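Enoyl-acyl carrier protein reductase (Uncultured bacterium, PDB 6KIA) probably catalyses the NADH-dependent reduction of enoyl-acyl carrier protein in fatty acid synthesis, as a triclosan-resistant reductase with a Rossmann-type fold. Local coordinates at residues Pro408-Glu413 against Leu422-Asp427; Lys314-Gly319 against Val428-Leu433. All coordinates share one frame; numbering follows the deposited sequence.

Contact 1. Residues Pro408-Glu413 against Leu422-Asp427; sequences PLMFHE and LWLSHD
L424 reaches M410 and L409 where helix 394-413 packs on strand 421-423 of the central, largely parallel sheet, the helix-on-sheet layer of a Rossmann-type fold. A single methyl serves two consecutive helix residues: CD1 of L424 lies 3.6 Å from CG of M410 and 4.2 Å from CB of L409, and the M410 and L424 side chains meet at a slant. One turn on, E413 crosses L422 at about a right angle, with its CG 3.8 Å from CD1 of L422. E413 has its CG anti to the backbone N (chi1 -172°), which sets it against that methyl, and the bend at chi2 (64°) turns the carboxylate so that OE2 comes near it too. The carboxylate is held by the backbone N of A418, in the connection between the two segments, through OE2. Further out, M410 and E413 both rest on Y286 of the adjoining strand 283-287, to which L422 is joined by backbone bonds. The side chain of M410 stays about 8 Å from the bound NADH, so the contact lies near the cofactor without lining its pocket. OE2 of E413, despite its polar partner, sits 3.8 Å from CD1 of L422.

Contact 2. Residues Lys314-Gly319 against Val428-Leu433; sequences KKENGG and VIAKQL
E316 meets A430 and K431 just after helix 309-315 ends, and illustrates how a helix terminus can dock on another helix through one bent acidic side chain. The apolar part is small. CG of E316 comes within 3.7 Å of CB of A430, and CB of E316 is 3.9 Å from the same methyl. E316 is the centre of an inverse gamma turn, and its chain, bent at chi2 (-58°), lies across the extended chain of K431 at a slant. The polar part is looser than the pairing of charges might suggest. OE1 of E316 lies 3.2 Å from CE of K431. From NZ of K431, however, OE1 of E316 is 4.5 Å away, beyond a salt bridge. The attraction is therefore probably a longer-range one, and each end has a partner outside the pair. OE2 of E316 is hydrogen-bonded to the hydroxyl of Y252, while NZ of K431 makes a weak bond to the carbonyl of R8. In addition, the side-chain ND2 of N434 hydrogen-bonds to the carbonyl O of E316. Around this, A430 packs on A312 and L313 of helix 309-315, whereas I429 and Q432 of helix 426-436 turn to helix 394-413.

How the contacts relate
From the N terminus, the chain first reaches 314-319, at the end of helix 309-315, then runs through more than a hundred mostly helical residues before helix 426-436 returns to it in contact 2. Contact 1 closes a much shorter loop, of eight residues, nested inside that long one: helix 394-413 turns back into strand 421-423. The two share helix 426-436: its first two residues end the second segment of contact 1, and 428-433 follows directly in contact 2. Their centres are 13 Å apart and they touch directly, L409 packing on I429 and Q432, and D427 on E316. Together they link strand 421-423 of the sheet, through that helix, to helix 309-315.

Contact 1. Residues Pro408-Glu413 against Leu422-Asp427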
loop_
_atom_site.group_PDB
_atom_site.type_symbol
_atom_site.label_atom_id
_atom_site.label_comp_id
_atom_site.label_asym_id
_atom_site.label_seq_id
_atom_site.Cartn_x
_atom_site.Cartn_y
_atom_site.Cartn_z
ATOM N N PRO A 408 10.324 11.214 3.386
ATOM C CA PRO A 408 10.830 11.953 4.542
ATOM C C PRO A 408 9.773 12.131 5.613
ATOM O O PRO A 408 10.109 12.133 6.792
ATOM C CB PRO A 408 11.278 13.292 3.947
ATOM C CG PRO A 408 10.645 13.351 2.612
ATOM C CD PRO A 408 10.498 11.961 2.138
ATOM N N LEU A 409 8.508 12.279 5.227
ATOM C CA LEU A 409 7.467 12.352 6.238
ATOM C C LEU A 409 7.481 11.117 7.142
ATOM O O LEU A 409 7.499 11.255 8.362
ATOM C CB LEU A 409 6.082 12.503 5.592
ATOM C CG LEU A 409 5.784 13.908 5.037
ATOM C CD1 LEU A 409 4.453 13.932 4.282
ATOM C CD2 LEU A 409 5.796 14.955 6.148
ATOM N N MET A 410 7.459 9.916 6.560
ATOM C CA MET A 410 7.424 8.708 7.367
ATOM C C MET A 410 8.766 8.516 8.092
ATOM O O MET A 410 8.790 8.175 9.283
ATOM C CB MET A 410 7.094 7.501 6.508
ATOM C CG MET A 410 5.673 7.577 5.943
ATOM S SD MET A 410 5.314 6.239 4.798
ATOM C CE MET A 410 5.487 4.767 5.839
ATOM N N PHE A 411 9.868 8.789 7.392
ATOM C CA PHE A 411 11.194 8.572 7.987
ATOM C C PHE A 411 11.387 9.459 9.210
ATOM O O PHE A 411 11.851 8.992 10.267
ATOM C CB PHE A 411 12.303 8.831 6.959
ATOM C CG PHE A 411 13.678 8.472 7.471
ATOM C CD1 PHE A 411 14.039 7.153 7.679
ATOM C CD2 PHE A 411 14.589 9.475 7.776
ATOM C CE1 PHE A 411 15.324 6.834 8.191
ATOM C CE2 PHE A 411 15.862 9.169 8.274
ATOM C CZ PHE A 411 16.223 7.846 8.469
ATOM N N HIS A 412 11.013 10.737 9.099
ATOM C CA HIS A 412 11.213 11.648 10.225
ATOM C C HIS A 412 10.144 11.496 11.314
ATOM O O HIS A 412 10.463 11.563 12.504
ATOM C CB HIS A 412 11.293 13.102 9.731
ATOM C CG HIS A 412 12.547 13.412 8.973
ATOM N ND1 HIS A 412 13.803 13.257 9.524
ATOM C CD2 HIS A 412 12.742 13.904 7.724
ATOM C CE1 HIS A 412 14.717 13.628 8.643
ATOM N NE2 HIS A 412 14.101 14.015 7.541
ATOM N N GLU A 413 8.882 11.278 10.936
ATOM C CA GLU A 413 7.869 11.067 11.949
ATOM C C GLU A 413 8.200 9.825 12.782
ATOM O O GLU A 413 7.930 9.786 13.983
ATOM C CB GLU A 413 6.487 10.924 11.313
ATOM C CG GLU A 413 5.327 10.885 12.315
ATOM C CD GLU A 413 5.181 12.185 13.112
ATOM O OE1 GLU A 413 5.727 13.237 12.703
ATOM O OE2 GLU A 413 4.483 12.155 14.139
ATOM N N LEU A 422 -1.667 7.431 11.533
ATOM C CA LEU A 422 -1.553 8.802 11.076
ATOM C C LEU A 422 -1.849 8.896 9.589
ATOM O O LEU A 422 -1.329 8.104 8.799
ATOM C CB LEU A 422 -0.154 9.358 11.346
ATOM C CG LEU A 422 0.273 9.426 12.815
ATOM C CD1 LEU A 422 1.750 9.807 12.921
ATOM C CD2 LEU A 422 -0.622 10.449 13.518
ATOM N N TRP A 423 -2.670 9.863 9.215
ATOM C CA TRP A 423 -2.927 10.120 7.798
ATOM C C TRP A 423 -1.923 11.127 7.233
ATOM O O TRP A 423 -1.713 12.212 7.810
ATOM C CB TRP A 423 -4.352 10.646 7.586
ATOM C CG TRP A 423 -5.448 9.647 7.356
ATOM C CD1 TRP A 423 -6.102 9.406 6.174
ATOM C CD2 TRP A 423 -6.065 8.792 8.332
ATOM N NE1 TRP A 423 -7.088 8.480 6.361
ATOM C CE2 TRP A 423 -7.076 8.058 7.666
ATOM C CE3 TRP A 423 -5.853 8.562 9.692
ATOM C CZ2 TRP A 423 -7.879 7.121 8.322
ATOM C CZ3 TRP A 423 -6.671 7.627 10.349
ATOM C CH2 TRP A 423 -7.659 6.921 9.665
ATOM N N LEU A 424 -1.342 10.780 6.083
ATOM C CA LEU A 424 -0.543 11.706 5.291
ATOM C C LEU A 424 -1.397 12.111 4.097
ATOM O O LEU A 424 -1.483 11.368 3.120
ATOM C CB LEU A 424 0.760 11.040 4.825
ATOM C CG LEU A 424 1.598 10.406 5.946
ATOM C CD1 LEU A 424 2.873 9.818 5.366
ATOM C CD2 LEU A 424 1.938 11.478 6.990
ATOM N N SER A 425 -2.089 13.247 4.186
ATOM C CA SER A 425 -2.949 13.675 3.072
ATOM C C SER A 425 -2.231 14.687 2.175
ATOM O O SER A 425 -1.050 14.966 2.392
ATOM C CB SER A 425 -4.273 14.228 3.615
ATOM O OG SER A 425 -5.015 13.150 4.188
ATOM N N HIS A 426 -2.922 15.238 1.165
ATOM C CA HIS A 426 -2.261 16.096 0.205
ATOM C C HIS A 426 -1.664 17.346 0.823
ATOM O O HIS A 426 -0.710 17.887 0.282
ATOM C CB HIS A 426 -3.222 16.532 -0.911
ATOM C CG HIS A 426 -3.545 15.439 -1.871
ATOM N ND1 HIS A 426 -4.264 15.653 -3.037
ATOM C CD2 HIS A 426 -3.249 14.117 -1.856
ATOM C CE1 HIS A 426 -4.405 14.510 -3.679
ATOM N NE2 HIS A 426 -3.793 13.556 -2.988
ATOM N N ASP A 427 -2.256 17.811 1.921
ATOM C CA ASP A 427 -1.781 19.040 2.541
ATOM C C ASP A 427 -0.344 18.897 3.054
ATOM O O ASP A 427 0.563 19.641 2.633
ATOM C CB ASP A 427 -2.730 19.509 3.668
ATOM C CG ASP A 427 -2.875 18.514 4.812
ATOM O OD1 ASP A 427 -2.856 17.274 4.605
ATOM O OD2 ASP A 427 -2.994 18.991 5.960
#

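Contact 2. Residues Lys314-Gly319 against Val428-Leu433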
loop_
_atom_site.group_PDB
_atom_site.type_symbol
_atom_site.label_atom_id
_atom_site.label_comp_id
_atom_site.label_asym_id
_atom_site.label_seq_id
_atom_site.Cartn_x
_atom_site.Cartn_y
_atom_site.Cartn_z
ATOM N N LYS A 314 0.138 24.318 -5.083
ATOM C CA LYS A 314 0.072 25.771 -5.173
ATOM C C LYS A 314 -0.345 26.354 -3.844
ATOM O O LYS A 314 0.187 27.386 -3.404
ATOM C CB LYS A 314 -0.929 26.192 -6.273
ATOM C CG LYS A 314 -0.410 26.008 -7.679
ATOM C CD LYS A 314 -1.150 26.932 -8.640
ATOM C CE LYS A 314 -0.347 27.202 -9.896
ATOM N NZ LYS A 314 -1.256 27.637 -10.993
ATOM N N LYS A 315 -1.249 25.666 -3.167
ATOM C CA LYS A 315 -1.855 26.204 -1.962
ATOM C C LYS A 315 -0.856 26.260 -0.803
ATOM O O LYS A 315 -0.853 27.198 0.009
ATOM C CB LYS A 315 -3.051 25.342 -1.575
ATOM C CG LYS A 315 -3.795 25.782 -0.338
ATOM C CD LYS A 315 -4.978 24.848 -0.078
ATOM C CE LYS A 315 -5.787 25.284 1.128
ATOM N NZ LYS A 315 -6.506 26.560 0.836
ATOM N N GLU A 316 0.030 25.273 -0.752
ATOM C CA GLU A 316 0.920 25.152 0.390
ATOM C C GLU A 316 2.231 25.898 0.191
ATOM O O GLU A 316 3.311 25.318 0.267
ATOM C CB GLU A 316 1.160 23.667 0.676
ATOM C CG GLU A 316 -0.120 22.948 1.018
ATOM C CD GLU A 316 -0.858 23.531 2.213
ATOM O OE1 GLU A 316 -0.208 24.062 3.140
ATOM O OE2 GLU A 316 -2.107 23.443 2.234
ATOM N N ASN A 317 2.110 27.203 -0.044
ATOM C CA ASN A 317 3.259 28.077 -0.288
ATOM C C ASN A 317 4.061 27.609 -1.505
ATOM O O ASN A 317 5.297 27.536 -1.469
ATOM C CB ASN A 317 4.160 28.166 0.949
ATOM C CG ASN A 317 5.178 29.295 0.851
ATOM O OD1 ASN A 317 6.386 29.081 0.969
ATOM N ND2 ASN A 317 4.687 30.504 0.619
ATOM N N GLY A 318 3.352 27.248 -2.573
ATOM C CA GLY A 318 4.021 26.844 -3.795
ATOM C C GLY A 318 4.756 28.039 -4.394
ATOM O O GLY A 318 4.293 29.175 -4.300
ATOM N N GLY A 319 5.896 27.779 -5.016
ATOM C CA GLY A 319 6.647 28.812 -5.709
ATOM C C GLY A 319 7.061 28.284 -7.062
ATOM O O GLY A 319 6.271 27.602 -7.716
ATOM N N VAL A 428 -0.109 17.896 3.884
ATOM C CA VAL A 428 1.220 17.764 4.495
ATOM C C VAL A 428 2.246 17.266 3.465
ATOM O O VAL A 428 3.421 17.621 3.512
ATOM C CB VAL A 428 1.160 16.857 5.722
ATOM C CG1 VAL A 428 0.907 15.384 5.330
ATOM C CG2 VAL A 428 2.454 17.008 6.557
ATOM N N ILE A 429 1.798 16.498 2.478
ATOM C CA ILE A 429 2.715 16.059 1.440
ATOM C C ILE A 429 3.130 17.245 0.544
ATOM O O ILE A 429 4.296 17.377 0.166
ATOM C CB ILE A 429 2.071 14.933 0.607
ATOM C CG1 ILE A 429 2.063 13.642 1.418
ATOM C CG2 ILE A 429 2.767 14.743 -0.742
ATOM C CD1 ILE A 429 1.033 12.667 0.923
ATOM N N ALA A 430 2.194 18.144 0.250
ATOM C CA ALA A 430 2.525 19.331 -0.530
ATOM C C ALA A 430 3.475 20.237 0.260
ATOM O O ALA A 430 4.446 20.764 -0.302
ATOM C CB ALA A 430 1.237 20.074 -0.926
ATOM N N LYS A 431 3.215 20.403 1.553
ATOM C CA LYS A 431 4.131 21.182 2.414
ATOM C C LYS A 431 5.558 20.615 2.369
ATOM O O LYS A 431 6.531 21.361 2.149
ATOM C CB LYS A 431 3.655 21.192 3.868
ATOM C CG LYS A 431 2.403 21.997 4.147
ATOM C CD LYS A 431 2.083 22.004 5.630
ATOM C CE LYS A 431 0.937 22.947 5.943
ATOM N NZ LYS A 431 0.521 22.809 7.362
ATOM N N GLN A 432 5.668 19.305 2.571
ATOM C CA GLN A 432 6.955 18.612 2.507
ATOM C C GLN A 432 7.634 18.813 1.125
ATOM O O GLN A 432 8.829 19.115 1.041
ATOM C CB GLN A 432 6.780 17.103 2.809
ATOM C CG GLN A 432 8.048 16.369 2.575
ATOM C CD GLN A 432 9.061 16.607 3.699
ATOM O OE1 GLN A 432 8.729 16.535 4.880
ATOM N NE2 GLN A 432 10.241 17.052 3.325
ATOM N N LEU A 433 6.880 18.678 0.036
ATOM C CA LEU A 433 7.500 18.761 -1.284
ATOM C C LEU A 433 7.949 20.198 -1.612
ATOM O O LEU A 433 9.021 20.409 -2.182
ATOM C CB LEU A 433 6.510 18.294 -2.355
ATOM C CG LEU A 433 6.249 16.782 -2.417
ATOM C CD1 LEU A 433 4.991 16.477 -3.218
ATOM C CD2 LEU A 433 7.487 16.125 -3.032
#